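Long-range contacts in 2-pyrone-4,6-dicarboxylic acid hydrolase, putative (Pseudomonas putida, PDB 2FFI), which is probably a hydrolase of the amidohydrolase superfamily, likely a 2-pyrone-4,6-dicarboxylate lactonase that opens a lactone ring: residues Y226-G234 with A267-F277; D162-A173 with K193-L204. All coordinates share one frame; numbering follows the deposited sequence.

The two contacts show how a TIM barrel grows from strand to strand and is then closed against a helix. Contact 2 pairs strands 163-165 and 194-199, and the second of these continues the parallel sheet into strand 231-234 of contact 1. Probable hydrogen bonds make that join: Met-232 O lies 2.9 Å from Val-198 N, and Arg-230 O 3.1 Å from Val-196 N. The centres of the contacts are about 13 Å apart. Contact 2 runs on to the C-terminal ends of the strands, where active sites of this superfamily lie and where a phosphate ion is bound; contact 1 fits a helix against strand 231-234.

Contact 1: Y226-G234 with A267-F277; sequences YGAERLMWG and ALLLDTARALF
Strand 231-234 of the TIM barrel, carrying Met-232 and Trp-233, is crossed by the helix that holds Leu-268 and Thr-272, their directions 119° apart. The pivot is a bond between backbones. Trp-233 N donates to Leu-268 O at 2.7 Å, nearly straight at 168° and on a lone pair of the carbonyl. A wider, pi-type turn at 267-271 makes this possible, since Thr-272 N turns to Ala-267 O and leaves the oxygen of Leu-268 for the strand. One turn on, Thr-272 OG1 lies 2.7 Å from Ala-228 O and within weak hydrogen-bonding reach of Leu-231 O and of Ala-267 O in its own helix. The methyl CG2 of Thr-272 rests 4.0 Å from Met-232 CB. A valine here puts a methyl where the hydroxyl was, and the carbonyl oxygens of Ala-228 and Leu-231 would probably lose its polar company.

The strand ends the parallel run that continues from strand 194-199, and Leu-269 of the helix bonds by its backbone to Ile-15 of strand 15-16. With CG held between the backbone N and carbonyl carbon (chi1 73°), SE of Met-232, a selenomethionine in the crystal, comes to the edge of the Phe-277 ring, 3.9 Å from CE1, in a Met-aromatic contact, while CE meets Leu-276 CD2, also at 3.9 Å. Farther along the strand, Leu-269 CD2 sits 3.7 Å from Trp-233 CB; the indole itself leads away from the helix, stacking on Phe-54 and meeting Phe-255 edge-to-face. Toward the start of both segments Ala-228 CB and Ala-267 CB touch at 3.8 Å, small enough, it seems, for the 3-10 turn to lie close to the helix.

Contact 2: D162-A173 with K193-L204; sequences DIVIDHFGRPDA and KVWVKVSGIYRL. With PO4 (phosphate ion), chain C.
Phe-168 fills a hollow shaped by the far segment: Val-198 lies over one face of its ring, CA 4.0 Å from the centroid and 16° off the normal in a CH-pi contact. Ile-201 CG2 comes alongside at CE2, 3.6 Å away, and Leu-204 CD2 lies at wider range beside CD2. Placing CG beside the backbone N (chi1 -64°) carries the ring over to these residues, and Phe-168 N donates to Lys-197 O at 2.7 Å. Farther on, Leu-204 fits between Pro-171 and Ala-173, CD1 at the proline CD and CB beside the alanine CB.

These turns leave the ends of the two strands of a beta-alpha-beta crossover of the TIM barrel, parallel and paired from Ile-163 with Val-194 to Ile-165 with Val-196. On the face that also carries Trp-195, Val-164 CG1 meets the bent chain of Lys-197 at CE, 3.7 Å away, while the ammonium goes on to Glu-141.

At the strand ends, His-167 ND1 shares a hydrogen bond with Ser-199 OG at 2.8 Å, and NE2 donates at 2.7 Å to O3 of a phosphate, probably from the crystallisation liquor. The Arg-203 side chain crosses that ring obliquely, CD near CD2; the Arg-203 guanidinium, salt-bridged to Asp-236, lays one face toward the phosphate, and Arg-203 CB sits 3.6 Å above the plane of the Arg-170 guanidinium.

Contact 1: Y226-G234 with A267-F277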
loop_
_atom_site.group_PDB
_atom_site.type_symbol
_atom_site.label_atom_id
_atom_site.label_comp_id
_atom_site.label_asym_id
_atom_site.label_seq_id
_atom_site.Cartn_x
_atom_site.Cartn_y
_atom_site.Cartn_z
ATOM N N TYR A 226 -0.334 -12.700 12.081
ATOM C CA TYR A 226 0.183 -11.355 12.275
ATOM C C TYR A 226 -0.621 -10.549 13.282
ATOM O O TYR A 226 -0.050 -9.786 14.067
ATOM C CB TYR A 226 0.238 -10.618 10.940
ATOM C CG TYR A 226 1.335 -11.124 10.050
ATOM C CD1 TYR A 226 2.662 -11.015 10.437
ATOM C CD2 TYR A 226 1.047 -11.714 8.829
ATOM C CE1 TYR A 226 3.686 -11.477 9.626
ATOM C CE2 TYR A 226 2.060 -12.184 8.002
ATOM C CZ TYR A 226 3.381 -12.059 8.405
ATOM O OH TYR A 226 4.392 -12.474 7.574
ATOM N N GLY A 227 -1.942 -10.720 13.248
ATOM C CA GLY A 227 -2.816 -10.005 14.160
ATOM C C GLY A 227 -3.505 -8.831 13.496
ATOM O O GLY A 227 -3.018 -8.307 12.496
ATOM N N ALA A 228 -4.640 -8.417 14.056
ATOM C CA ALA A 228 -5.419 -7.295 13.532
ATOM C C ALA A 228 -4.628 -5.988 13.504
ATOM O O ALA A 228 -4.833 -5.145 12.624
ATOM C CB ALA A 228 -6.678 -7.115 14.366
ATOM N N GLU A 229 -3.730 -5.819 14.476
ATOM C CA GLU A 229 -2.906 -4.610 14.563
ATOM C C GLU A 229 -1.837 -4.570 13.470
ATOM O O GLU A 229 -0.965 -3.704 13.471
ATOM C CB GLU A 229 -2.241 -4.513 15.948
ATOM C CG GLU A 229 -1.635 -3.127 16.237
ATOM C CD GLU A 229 -1.035 -2.973 17.638
ATOM O OE1 GLU A 229 -1.746 -3.266 18.632
ATOM O OE2 GLU A 229 0.141 -2.537 17.741
ATOM N N ARG A 230 -1.917 -5.507 12.532
ATOM C CA ARG A 230 -0.949 -5.571 11.454
ATOM C C ARG A 230 -1.586 -5.678 10.087
ATOM O O ARG A 230 -0.887 -5.759 9.084
ATOM C CB ARG A 230 0.005 -6.739 11.672
ATOM C CG ARG A 230 0.985 -6.496 12.793
ATOM C CD ARG A 230 2.054 -5.531 12.368
ATOM N NE ARG A 230 2.930 -5.207 13.487
ATOM C CZ ARG A 230 2.565 -4.461 14.520
ATOM N NH1 ARG A 230 3.421 -4.218 15.495
ATOM N NH2 ARG A 230 1.345 -3.949 14.572
ATOM N N LEU A 231 -2.914 -5.673 10.048
ATOM C CA LEU A 231 -3.635 -5.741 8.788
ATOM C C LEU A 231 -4.457 -4.469 8.576
ATOM O O LEU A 231 -5.164 -4.023 9.478
ATOM C CB LEU A 231 -4.547 -6.961 8.773
ATOM C CG LEU A 231 -3.848 -8.311 8.557
ATOM C CD1 LEU A 231 -2.959 -8.600 9.724
ATOM C CD2 LEU A 231 -4.872 -9.440 8.410
HETATM N N MSE A 232 -4.355 -3.878 7.389
HETATM C CA MSE A 232 -5.108 -2.664 7.091
HETATM C C MSE A 232 -5.724 -2.733 5.702
HETATM O O MSE A 232 -5.148 -3.322 4.786
HETATM C CB MSE A 232 -4.211 -1.435 7.176
HETATM C CG MSE A 232 -3.238 -1.309 6.038
HETATM SE SE MSE A 232 -1.675 -0.324 6.583
HETATM C CE MSE A 232 -0.483 -1.815 6.716
ATOM N N TRP A 233 -6.891 -2.120 5.547
ATOM C CA TRP A 233 -7.584 -2.126 4.264
ATOM C C TRP A 233 -7.204 -0.993 3.327
ATOM O O TRP A 233 -7.033 0.148 3.749
ATOM C CB TRP A 233 -9.098 -2.068 4.476
ATOM C CG TRP A 233 -9.884 -1.976 3.194
ATOM C CD1 TRP A 233 -10.344 -3.014 2.433
ATOM C CD2 TRP A 233 -10.321 -0.766 2.536
ATOM N NE1 TRP A 233 -11.044 -2.522 1.346
ATOM C CE2 TRP A 233 -11.048 -1.153 1.390
ATOM C CE3 TRP A 233 -10.167 0.605 2.808
ATOM C CZ2 TRP A 233 -11.625 -0.225 0.520
ATOM C CZ3 TRP A 233 -10.741 1.537 1.932
ATOM C CH2 TRP A 233 -11.465 1.113 0.805
ATOM N N GLY A 234 -7.101 -1.317 2.044
ATOM C CA GLY A 234 -6.792 -0.310 1.044
ATOM C C GLY A 234 -7.821 -0.317 -0.076
ATOM O O GLY A 234 -8.416 -1.346 -0.351
ATOM N N ALA A 267 -9.962 -2.224 13.017
ATOM C CA ALA A 267 -8.520 -2.362 12.880
ATOM C C ALA A 267 -8.136 -2.145 11.414
ATOM O O ALA A 267 -7.215 -1.400 11.113
ATOM C CB ALA A 267 -8.080 -3.748 13.327
ATOM N N LEU A 268 -8.863 -2.784 10.503
ATOM C CA LEU A 268 -8.553 -2.665 9.098
ATOM C C LEU A 268 -8.901 -1.318 8.501
ATOM O O LEU A 268 -8.303 -0.910 7.490
ATOM C CB LEU A 268 -9.264 -3.763 8.306
ATOM C CG LEU A 268 -8.966 -5.225 8.655
ATOM C CD1 LEU A 268 -9.842 -6.124 7.800
ATOM C CD2 LEU A 268 -7.503 -5.547 8.445
ATOM N N LEU A 269 -9.848 -0.610 9.108
ATOM C CA LEU A 269 -10.261 0.669 8.554
ATOM C C LEU A 269 -9.770 1.879 9.321
ATOM O O LEU A 269 -9.918 3.005 8.859
ATOM C CB LEU A 269 -11.779 0.717 8.459
ATOM C CG LEU A 269 -12.517 -0.475 7.824
ATOM C CD1 LEU A 269 -13.973 -0.057 7.681
ATOM C CD2 LEU A 269 -11.946 -0.859 6.449
ATOM N N LEU A 270 -9.155 1.660 10.473
ATOM C CA LEU A 270 -8.684 2.784 11.249
ATOM C C LEU A 270 -7.470 2.526 12.150
ATOM O O LEU A 270 -6.366 2.993 11.868
ATOM C CB LEU A 270 -9.837 3.313 12.096
ATOM C CG LEU A 270 -9.528 4.596 12.869
ATOM C CD1 LEU A 270 -9.458 5.766 11.923
ATOM C CD2 LEU A 270 -10.586 4.809 13.887
ATOM N N ASP A 271 -7.691 1.803 13.246
ATOM C CA ASP A 271 -6.649 1.506 14.224
ATOM C C ASP A 271 -5.278 1.222 13.646
ATOM O O ASP A 271 -4.353 2.000 13.864
ATOM C CB ASP A 271 -7.102 0.357 15.121
ATOM C CG ASP A 271 -8.142 0.797 16.143
ATOM O OD1 ASP A 271 -8.713 1.903 15.957
ATOM O OD2 ASP A 271 -8.384 0.039 17.125
ATOM N N THR A 272 -5.143 0.122 12.914
ATOM C CA THR A 272 -3.866 -0.211 12.309
ATOM C C THR A 272 -3.275 0.914 11.468
ATOM O O THR A 272 -2.215 1.428 11.788
ATOM C CB THR A 272 -3.982 -1.460 11.433
ATOM O OG1 THR A 272 -4.471 -2.546 12.223
ATOM C CG2 THR A 272 -2.627 -1.854 10.878
ATOM N N ALA A 273 -3.945 1.309 10.397
ATOM C CA ALA A 273 -3.381 2.358 9.573
ATOM C C ALA A 273 -3.076 3.604 10.385
ATOM O O ALA A 273 -2.104 4.303 10.105
ATOM C CB ALA A 273 -4.313 2.696 8.433
ATOM N N ARG A 274 -3.897 3.891 11.394
ATOM C CA ARG A 274 -3.689 5.079 12.235
ATOM C C ARG A 274 -2.363 5.049 13.002
ATOM O O ARG A 274 -1.788 6.090 13.309
ATOM C CB ARG A 274 -4.843 5.235 13.226
ATOM C CG ARG A 274 -4.652 6.340 14.262
ATOM C CD ARG A 274 -5.917 6.527 15.057
ATOM N NE ARG A 274 -6.341 5.255 15.642
ATOM C CZ ARG A 274 -5.614 4.570 16.515
ATOM N NH1 ARG A 274 -6.061 3.419 16.997
ATOM N NH2 ARG A 274 -4.438 5.044 16.908
ATOM N N ALA A 275 -1.889 3.853 13.321
ATOM C CA ALA A 275 -0.631 3.720 14.033
ATOM C C ALA A 275 0.544 3.867 13.062
ATOM O O ALA A 275 1.351 4.786 13.195
ATOM C CB ALA A 275 -0.570 2.379 14.744
ATOM N N LEU A 276 0.623 2.976 12.077
ATOM C CA LEU A 276 1.704 2.993 11.090
ATOM C C LEU A 276 1.940 4.348 10.435
ATOM O O LEU A 276 3.082 4.746 10.212
ATOM C CB LEU A 276 1.433 1.960 9.994
ATOM C CG LEU A 276 2.621 1.584 9.116
ATOM C CD1 LEU A 276 3.590 0.792 9.975
ATOM C CD2 LEU A 276 2.169 0.773 7.913
ATOM N N PHE A 277 0.865 5.056 10.112
ATOM C CA PHE A 277 1.008 6.358 9.463
ATOM C C PHE A 277 0.861 7.509 10.430
ATOM O O PHE A 277 0.798 8.657 10.016
ATOM C CB PHE A 277 -0.009 6.524 8.322
ATOM C CG PHE A 277 0.148 5.519 7.230
ATOM C CD1 PHE A 277 -0.480 4.288 7.320
ATOM C CD2 PHE A 277 0.983 5.773 6.147
ATOM C CE1 PHE A 277 -0.279 3.319 6.355
ATOM C CE2 PHE A 277 1.193 4.808 5.171
ATOM C CZ PHE A 277 0.560 3.577 5.276
#

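Contact 2: D162-A173 with K193-L204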
loop_
_atom_site.group_PDB
_atom_site.type_symbol
_atom_site.label_atom_id
_atom_site.label_comp_id
_atom_site.label_asym_id
_atom_site.label_seq_id
_atom_site.Cartn_x
_atom_site.Cartn_y
_atom_site.Cartn_z
ATOM N N ASP A 162 9.986 -1.356 9.541
ATOM C CA ASP A 162 8.652 -1.827 9.235
ATOM C C ASP A 162 8.563 -2.235 7.773
ATOM O O ASP A 162 9.073 -1.551 6.880
ATOM C CB ASP A 162 7.629 -0.731 9.536
ATOM C CG ASP A 162 7.535 -0.405 11.021
ATOM O OD1 ASP A 162 7.212 0.765 11.348
ATOM O OD2 ASP A 162 7.767 -1.312 11.852
ATOM N N ILE A 163 7.916 -3.369 7.539
ATOM C CA ILE A 163 7.747 -3.881 6.197
ATOM C C ILE A 163 6.251 -4.063 5.925
ATOM O O ILE A 163 5.572 -4.847 6.610
ATOM C CB ILE A 163 8.454 -5.236 6.031
ATOM C CG1 ILE A 163 9.932 -5.097 6.407
ATOM C CG2 ILE A 163 8.267 -5.733 4.603
ATOM C CD1 ILE A 163 10.656 -6.428 6.603
ATOM N N VAL A 164 5.761 -3.331 4.923
ATOM C CA VAL A 164 4.371 -3.381 4.494
ATOM C C VAL A 164 4.224 -4.154 3.184
ATOM O O VAL A 164 4.786 -3.746 2.167
ATOM C CB VAL A 164 3.810 -1.967 4.261
ATOM C CG1 VAL A 164 2.366 -2.063 3.790
ATOM C CG2 VAL A 164 3.896 -1.148 5.534
ATOM N N ILE A 165 3.451 -5.244 3.218
ATOM C CA ILE A 165 3.213 -6.094 2.050
ATOM C C ILE A 165 1.896 -5.739 1.359
ATOM O O ILE A 165 0.850 -5.713 2.001
ATOM C CB ILE A 165 3.196 -7.584 2.466
ATOM C CG1 ILE A 165 4.541 -7.958 3.066
ATOM C CG2 ILE A 165 2.992 -8.487 1.265
ATOM C CD1 ILE A 165 4.559 -9.328 3.639
ATOM N N ASP A 166 1.955 -5.478 0.050
ATOM C CA ASP A 166 0.778 -5.090 -0.735
ATOM C C ASP A 166 -0.125 -6.214 -1.221
ATOM O O ASP A 166 0.342 -7.279 -1.614
ATOM C CB ASP A 166 1.197 -4.286 -1.965
ATOM C CG ASP A 166 1.771 -2.926 -1.619
ATOM O OD1 ASP A 166 2.151 -2.206 -2.569
ATOM O OD2 ASP A 166 1.847 -2.572 -0.417
ATOM N N HIS A 167 -1.427 -5.943 -1.204
ATOM C CA HIS A 167 -2.454 -6.868 -1.661
ATOM C C HIS A 167 -2.284 -8.310 -1.241
ATOM O O HIS A 167 -2.005 -9.165 -2.068
ATOM C CB HIS A 167 -2.553 -6.831 -3.182
ATOM C CG HIS A 167 -2.516 -5.454 -3.757
ATOM N ND1 HIS A 167 -3.154 -4.388 -3.168
ATOM C CD2 HIS A 167 -1.930 -4.970 -4.877
ATOM C CE1 HIS A 167 -2.962 -3.303 -3.897
ATOM N NE2 HIS A 167 -2.222 -3.631 -4.940
ATOM N N PHE A 168 -2.455 -8.590 0.040
ATOM C CA PHE A 168 -2.357 -9.966 0.523
ATOM C C PHE A 168 -1.034 -10.628 0.162
ATOM O O PHE A 168 -0.830 -11.821 0.410
ATOM C CB PHE A 168 -3.489 -10.793 -0.075
ATOM C CG PHE A 168 -4.859 -10.357 0.358
ATOM C CD1 PHE A 168 -5.434 -10.884 1.509
ATOM C CD2 PHE A 168 -5.601 -9.466 -0.414
ATOM C CE1 PHE A 168 -6.721 -10.539 1.875
ATOM C CE2 PHE A 168 -6.896 -9.116 -0.048
ATOM C CZ PHE A 168 -7.459 -9.658 1.097
ATOM N N GLY A 169 -0.125 -9.859 -0.410
ATOM C CA GLY A 169 1.137 -10.444 -0.795
ATOM C C GLY A 169 1.063 -10.847 -2.252
ATOM O O GLY A 169 1.969 -11.502 -2.770
ATOM N N ARG A 170 -0.021 -10.446 -2.911
ATOM C CA ARG A 170 -0.227 -10.743 -4.321
ATOM C C ARG A 170 -0.080 -12.239 -4.583
ATOM O O ARG A 170 0.725 -12.664 -5.404
ATOM C CB ARG A 170 0.783 -9.972 -5.161
ATOM C CG ARG A 170 0.279 -9.498 -6.509
ATOM C CD ARG A 170 -0.590 -8.256 -6.383
ATOM N NE ARG A 170 -0.675 -7.505 -7.634
ATOM C CZ ARG A 170 -1.163 -7.990 -8.771
ATOM N NH1 ARG A 170 -1.205 -7.228 -9.870
ATOM N NH2 ARG A 170 -1.607 -9.237 -8.808
ATOM N N PRO A 171 -0.837 -13.066 -3.858
ATOM C CA PRO A 171 -0.761 -14.511 -4.054
ATOM C C PRO A 171 -1.699 -14.870 -5.202
ATOM O O PRO A 171 -2.285 -13.980 -5.831
ATOM C CB PRO A 171 -1.244 -15.056 -2.709
ATOM C CG PRO A 171 -2.337 -14.094 -2.372
ATOM C CD PRO A 171 -1.720 -12.743 -2.725
ATOM N N ASP A 172 -1.849 -16.166 -5.452
ATOM C CA ASP A 172 -2.710 -16.682 -6.519
ATOM C C ASP A 172 -4.030 -17.189 -5.925
ATOM O O ASP A 172 -4.056 -18.254 -5.311
ATOM C CB ASP A 172 -2.004 -17.850 -7.218
ATOM C CG ASP A 172 -1.966 -17.706 -8.732
ATOM O OD1 ASP A 172 -3.046 -17.589 -9.360
ATOM O OD2 ASP A 172 -0.842 -17.721 -9.293
ATOM N N ALA A 173 -5.120 -16.448 -6.120
ATOM C CA ALA A 173 -6.430 -16.843 -5.586
ATOM C C ALA A 173 -6.814 -18.282 -5.928
ATOM O O ALA A 173 -7.498 -18.953 -5.150
ATOM C CB ALA A 173 -7.507 -15.899 -6.090
ATOM N N LYS A 193 7.210 -6.414 13.089
ATOM C CA LYS A 193 7.628 -5.319 12.234
ATOM C C LYS A 193 7.109 -5.541 10.810
ATOM O O LYS A 193 7.451 -4.804 9.888
ATOM C CB LYS A 193 9.158 -5.202 12.253
ATOM C CG LYS A 193 9.771 -4.847 13.626
ATOM C CD LYS A 193 10.046 -3.334 13.813
ATOM C CE LYS A 193 11.077 -2.806 12.811
ATOM N NZ LYS A 193 11.451 -1.379 13.024
ATOM N N VAL A 194 6.262 -6.547 10.631
ATOM C CA VAL A 194 5.708 -6.820 9.311
ATOM C C VAL A 194 4.199 -6.580 9.197
ATOM O O VAL A 194 3.386 -7.152 9.936
ATOM C CB VAL A 194 6.057 -8.254 8.844
ATOM C CG1 VAL A 194 5.823 -9.238 9.964
ATOM C CG2 VAL A 194 5.237 -8.618 7.605
ATOM N N TRP A 195 3.849 -5.705 8.258
ATOM C CA TRP A 195 2.468 -5.335 7.992
ATOM C C TRP A 195 2.054 -5.904 6.659
ATOM O O TRP A 195 2.859 -6.043 5.734
ATOM C CB TRP A 195 2.317 -3.817 7.929
ATOM C CG TRP A 195 2.175 -3.174 9.249
ATOM C CD1 TRP A 195 1.015 -2.815 9.869
ATOM C CD2 TRP A 195 3.228 -2.846 10.148
ATOM N NE1 TRP A 195 1.278 -2.284 11.111
ATOM C CE2 TRP A 195 2.630 -2.295 11.308
ATOM C CE3 TRP A 195 4.619 -2.975 10.095
ATOM C CZ2 TRP A 195 3.378 -1.865 12.395
ATOM C CZ3 TRP A 195 5.364 -2.551 11.179
ATOM C CH2 TRP A 195 4.743 -2.003 12.317
ATOM N N VAL A 196 0.777 -6.224 6.562
ATOM C CA VAL A 196 0.244 -6.757 5.339
ATOM C C VAL A 196 -1.050 -6.025 5.012
ATOM O O VAL A 196 -1.937 -5.884 5.859
ATOM C CB VAL A 196 -0.013 -8.260 5.476
ATOM C CG1 VAL A 196 -0.803 -8.519 6.736
ATOM C CG2 VAL A 196 -0.755 -8.771 4.247
ATOM N N LYS A 197 -1.138 -5.544 3.777
ATOM C CA LYS A 197 -2.314 -4.821 3.316
ATOM C C LYS A 197 -3.319 -5.730 2.630
ATOM O O LYS A 197 -2.974 -6.517 1.746
ATOM C CB LYS A 197 -1.923 -3.691 2.354
ATOM C CG LYS A 197 -1.662 -2.371 3.036
ATOM C CD LYS A 197 -1.705 -1.183 2.077
ATOM C CE LYS A 197 -0.319 -0.788 1.591
ATOM N NZ LYS A 197 -0.225 0.653 1.208
ATOM N N VAL A 198 -4.568 -5.624 3.070
ATOM C CA VAL A 198 -5.660 -6.390 2.494
ATOM C C VAL A 198 -6.383 -5.412 1.555
ATOM O O VAL A 198 -7.211 -4.606 1.967
ATOM C CB VAL A 198 -6.595 -6.939 3.610
ATOM C CG1 VAL A 198 -6.563 -6.036 4.823
ATOM C CG2 VAL A 198 -8.020 -7.076 3.083
ATOM N N SER A 199 -6.020 -5.478 0.283
ATOM C CA SER A 199 -6.567 -4.592 -0.732
ATOM C C SER A 199 -6.464 -5.161 -2.143
ATOM O O SER A 199 -5.675 -6.069 -2.420
ATOM C CB SER A 199 -5.849 -3.229 -0.686
ATOM O OG SER A 199 -4.445 -3.349 -0.894
ATOM N N GLY A 200 -7.264 -4.598 -3.035
ATOM C CA GLY A 200 -7.262 -5.034 -4.417
ATOM C C GLY A 200 -7.379 -6.525 -4.571
ATOM O O GLY A 200 -6.506 -7.152 -5.161
ATOM N N ILE A 201 -8.450 -7.113 -4.058
ATOM C CA ILE A 201 -8.559 -8.554 -4.212
ATOM C C ILE A 201 -8.729 -8.852 -5.703
ATOM O O ILE A 201 -8.387 -9.935 -6.160
ATOM C CB ILE A 201 -9.748 -9.173 -3.422
ATOM C CG1 ILE A 201 -11.042 -8.965 -4.200
ATOM C CG2 ILE A 201 -9.825 -8.571 -2.038
ATOM C CD1 ILE A 201 -12.089 -10.016 -3.880
ATOM N N TYR A 202 -9.236 -7.884 -6.459
ATOM C CA TYR A 202 -9.441 -8.092 -7.890
ATOM C C TYR A 202 -8.137 -8.275 -8.661
ATOM O O TYR A 202 -8.134 -8.294 -9.895
ATOM C CB TYR A 202 -10.214 -6.934 -8.499
ATOM C CG TYR A 202 -9.625 -5.594 -8.183
ATOM C CD1 TYR A 202 -10.093 -4.848 -7.103
ATOM C CD2 TYR A 202 -8.606 -5.059 -8.971
ATOM C CE1 TYR A 202 -9.568 -3.599 -6.814
ATOM C CE2 TYR A 202 -8.068 -3.809 -8.691
ATOM C CZ TYR A 202 -8.556 -3.079 -7.611
ATOM O OH TYR A 202 -8.050 -1.829 -7.327
ATOM N N ARG A 203 -7.032 -8.422 -7.935
ATOM C CA ARG A 203 -5.721 -8.612 -8.551
ATOM C C ARG A 203 -5.200 -10.037 -8.373
ATOM O O ARG A 203 -4.160 -10.399 -8.914
ATOM C CB ARG A 203 -4.721 -7.626 -7.945
ATOM C CG ARG A 203 -4.950 -6.198 -8.375
ATOM C CD ARG A 203 -3.904 -5.268 -7.797
ATOM N NE ARG A 203 -4.200 -3.865 -8.079
ATOM C CZ ARG A 203 -4.045 -3.285 -9.266
ATOM N NH1 ARG A 203 -4.338 -1.999 -9.416
ATOM N NH2 ARG A 203 -3.597 -3.984 -10.302
ATOM N N LEU A 204 -5.936 -10.846 -7.622
ATOM C CA LEU A 204 -5.529 -12.215 -7.359
ATOM C C LEU A 204 -5.573 -13.202 -8.523
ATOM O O LEU A 204 -5.683 -14.406 -8.300
ATOM C CB LEU A 204 -6.330 -12.764 -6.174
ATOM C CG LEU A 204 -5.871 -12.298 -4.776
ATOM C CD1 LEU A 204 -4.745 -11.257 -4.898
ATOM C CD2 LEU A 204 -7.054 -11.730 -3.987
HETATM P P PO4 C . -0.910 -0.557 -7.414
HETATM O O1 PO4 C . 0.100 0.400 -6.896
HETATM O O2 PO4 C . -0.283 -1.453 -8.418
HETATM O O3 PO4 C . -1.436 -1.374 -6.296
HETATM O O4 PO4 C . -2.015 0.199 -8.052
#